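Local coordinates for type IV pilus secretin PilQ family protein (Vibrio cholerae, PDB 6W6M) that probably forms the outer-membrane secretin channel through which the type IV competence pilus passes, at residues L476-S481 against V510-G515. Residues are numbered along the deposited sequence; the frame is centred on the assembly and turned at random.
Sequences LVLDLS and VLVNNG
Leu-480 lays its CD1 methyl against CG2 of Val-510, 3.5 Å away, the two side chains crossing at about a right angle. On the same face of the sheet Leu-478 and Val-512 extend the apolar row: CD1 of Leu-478 meets CG1 of Val-512 at 4.2 Å, a methyl that chi1 of 63° sets between the backbone N and the carbonyl carbon. Leu-476 closes the row; its CD2 comes 3.7 Å from OD1 of Asn-514, just past the strand end, a methyl resting against an amide oxygen. Leu-520 and Val-518 of strand 518-534 and Pro-566 of strand 549-568 pack on this buried face. Val-477 and Leu-511 share the other face as a non-hydrogen-bonded pair, CG2 of Val-477 lying 4.3 Å from CD1 of Leu-511, and Leu-511 also touches Val-318 of a second subunit. CG of Leu-511 stands anti to its backbone N (chi1 155°), and CD1 of Leu-511 lies 3.4 Å from O of Leu-476. Two hydrogen-bonded pairs flank this one: Leu-476 and Val-512 exchange N-H and C=O both ways, as do Leu-478 and Val-510, with Val-510 N to Leu-478 O at 3.0 Å. The short strand segments meet at 139°, a strongly twisted antiparallel pairing. It joins the far ends of the long beta hairpin 475-493/496-513 in the four-stranded sheet of the secretin domain, probably part of the inner layer of the double-walled secretin barrel.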
ATOM      1  N   LEU A 476     -27.035 -16.459  48.254  1.00 75.24           N
ATOM      2  CA  LEU A 476     -26.237 -16.488  47.040  1.00 75.24           C
ATOM      3  C   LEU A 476     -26.355 -15.171  46.290  1.00 75.24           C
ATOM      4  O   LEU A 476     -27.420 -14.553  46.254  1.00 75.24           O
ATOM      5  CB  LEU A 476     -26.683 -17.616  46.106  1.00 75.24           C
ATOM      6  CG  LEU A 476     -26.343 -19.092  46.296  1.00 75.24           C
ATOM      7  CD1 LEU A 476     -24.865 -19.283  46.396  1.00 75.24           C
ATOM      8  CD2 LEU A 476     -27.053 -19.696  47.476  1.00 75.24           C
ATOM      9  N   VAL A 477     -25.255 -14.754  45.677  1.00 71.64           N
ATOM     10  CA  VAL A 477     -25.238 -13.655  44.719  1.00 71.64           C
ATOM     11  C   VAL A 477     -24.957 -14.291  43.366  1.00 71.64           C
ATOM     12  O   VAL A 477     -23.921 -14.933  43.183  1.00 71.64           O
ATOM     13  CB  VAL A 477     -24.192 -12.587  45.058  1.00 71.64           C
ATOM     14  CG1 VAL A 477     -24.142 -11.548  43.970  1.00 71.64           C
ATOM     15  CG2 VAL A 477     -24.492 -11.944  46.381  1.00 71.64           C
ATOM     16  N   LEU A 478     -25.870 -14.127  42.414  1.00 69.35           N
ATOM     17  CA  LEU A 478     -25.751 -14.770  41.111  1.00 69.35           C
ATOM     18  C   LEU A 478     -25.570 -13.738  40.009  1.00 69.35           C
ATOM     19  O   LEU A 478     -26.364 -12.798  39.908  1.00 69.35           O
ATOM     20  CB  LEU A 478     -26.981 -15.626  40.819  1.00 69.35           C
ATOM     21  CG  LEU A 478     -27.269 -16.851  41.690  1.00 69.35           C
ATOM     22  CD1 LEU A 478     -28.593 -17.446  41.315  1.00 69.35           C
ATOM     23  CD2 LEU A 478     -26.189 -17.889  41.576  1.00 69.35           C
ATOM     24  N   ASP A 479     -24.543 -13.930  39.176  1.00 70.10           N
ATOM     25  CA  ASP A 479     -24.414 -13.194  37.887  1.00 70.10           C
ATOM     26  C   ASP A 479     -24.983 -14.046  36.748  1.00 70.10           C
ATOM     27  O   ASP A 479     -24.364 -15.070  36.416  1.00 70.10           O
ATOM     28  CB  ASP A 479     -22.956 -12.831  37.596  1.00 70.10           C
ATOM     29  CG  ASP A 479     -22.443 -11.659  38.413  1.00 70.10           C
ATOM     30  OD1 ASP A 479     -23.280 -10.882  38.914  1.00 70.10           O
ATOM     31  OD2 ASP A 479     -21.209 -11.533  38.541  1.00 70.10           O
ATOM     32  N   LEU A 480     -26.107 -13.620  36.165  1.00 63.08           N
ATOM     33  CA  LEU A 480     -27.013 -14.533  35.417  1.00 63.08           C
ATOM     34  C   LEU A 480     -27.101 -14.072  33.958  1.00 63.08           C
ATOM     35  O   LEU A 480     -27.295 -12.866  33.734  1.00 63.08           O
ATOM     36  CB  LEU A 480     -28.396 -14.500  36.074  1.00 30.00           C
ATOM     37  CG  LEU A 480     -28.462 -15.048  37.497  1.00 30.00           C
ATOM     38  CD1 LEU A 480     -29.844 -14.828  38.091  1.00 30.00           C
ATOM     39  CD2 LEU A 480     -28.099 -16.524  37.525  1.00 30.00           C
ATOM     40  N   SER A 481     -26.974 -15.006  33.012  1.00 57.57           N
ATOM     41  CA  SER A 481     -27.479 -14.799  31.629  1.00 57.57           C
ATOM     42  C   SER A 481     -28.339 -15.995  31.215  1.00 57.57           C
ATOM     43  O   SER A 481     -27.840 -17.127  31.285  1.00 57.57           O
ATOM     44  CB  SER A 481     -26.339 -14.593  30.669  1.00 57.57           C
ATOM     45  OG  SER A 481     -26.424 -13.319  30.054  1.00 57.57           O
ATOM     46  N   VAL A 510     -28.492 -10.887  40.876  1.00 71.78           N
ATOM     47  CA  VAL A 510     -29.508 -10.971  41.918  1.00 71.78           C
ATOM     48  C   VAL A 510     -28.927 -11.600  43.176  1.00 71.78           C
ATOM     49  O   VAL A 510     -27.827 -12.147  43.181  1.00 71.78           O
ATOM     50  CB  VAL A 510     -30.764 -11.750  41.473  1.00 71.78           C
ATOM     51  CG1 VAL A 510     -31.462 -11.029  40.340  1.00 71.78           C
ATOM     52  CG2 VAL A 510     -30.410 -13.178  41.095  1.00 71.78           C
ATOM     53  N   LEU A 511     -29.712 -11.525  44.249  1.00 71.61           N
ATOM     54  CA  LEU A 511     -29.338 -11.979  45.585  1.00 71.61           C
ATOM     55  C   LEU A 511     -30.509 -12.775  46.141  1.00 71.61           C
ATOM     56  O   LEU A 511     -31.584 -12.216  46.364  1.00 71.61           O
ATOM     57  CB  LEU A 511     -28.986 -10.802  46.499  1.00 30.00           C
ATOM     58  CG  LEU A 511     -29.145 -11.043  48.002  1.00 30.00           C
ATOM     59  CD1 LEU A 511     -28.198 -12.137  48.473  1.00 30.00           C
ATOM     60  CD2 LEU A 511     -28.913  -9.756  48.781  1.00 30.00           C
ATOM     61  N   VAL A 512     -30.314 -14.070  46.358  1.00 75.10           N
ATOM     62  CA  VAL A 512     -31.421 -14.982  46.624  1.00 75.10           C
ATOM     63  C   VAL A 512     -31.053 -15.946  47.747  1.00 75.10           C
ATOM     64  O   VAL A 512     -29.901 -16.365  47.876  1.00 75.10           O
ATOM     65  CB  VAL A 512     -31.821 -15.723  45.322  1.00 75.10           C
ATOM     66  CG1 VAL A 512     -30.686 -16.573  44.829  1.00 75.10           C
ATOM     67  CG2 VAL A 512     -33.058 -16.567  45.497  1.00 75.10           C
ATOM     68  N   ASN A 513     -32.041 -16.289  48.575  1.00 79.91           N
ATOM     69  CA  ASN A 513     -31.824 -17.214  49.681  1.00 79.91           C
ATOM     70  C   ASN A 513     -31.456 -18.598  49.157  1.00 79.91           C
ATOM     71  O   ASN A 513     -31.579 -18.895  47.972  1.00 79.91           O
ATOM     72  CB  ASN A 513     -33.060 -17.301  50.565  1.00 79.91           C
ATOM     73  CG  ASN A 513     -33.371 -16.007  51.266  1.00 79.91           C
ATOM     74  OD1 ASN A 513     -32.507 -15.157  51.447  1.00 79.91           O
ATOM     75  ND2 ASN A 513     -34.617 -15.855  51.682  1.00 79.91           N
ATOM     76  N   ASN A 514     -31.031 -19.476  50.069  1.00 80.79           N
ATOM     77  CA  ASN A 514     -30.364 -20.707  49.660  1.00 80.79           C
ATOM     78  C   ASN A 514     -31.226 -21.595  48.777  1.00 80.79           C
ATOM     79  O   ASN A 514     -30.824 -21.896  47.652  1.00 80.79           O
ATOM     80  CB  ASN A 514     -29.906 -21.505  50.877  1.00 80.79           C
ATOM     81  CG  ASN A 514     -28.960 -22.636  50.515  1.00 80.79           C
ATOM     82  OD1 ASN A 514     -28.204 -22.546  49.561  1.00 80.79           O
ATOM     83  ND2 ASN A 514     -29.006 -23.705  51.278  1.00 80.79           N
ATOM     84  N   GLY A 515     -32.397 -22.015  49.231  1.00 81.82           N
ATOM     85  CA  GLY A 515     -33.111 -23.018  48.467  1.00 81.82           C
ATOM     86  C   GLY A 515     -34.501 -22.651  47.990  1.00 81.82           C
ATOM     87  O   GLY A 515     -35.388 -23.505  47.989  1.00 81.82           O
TER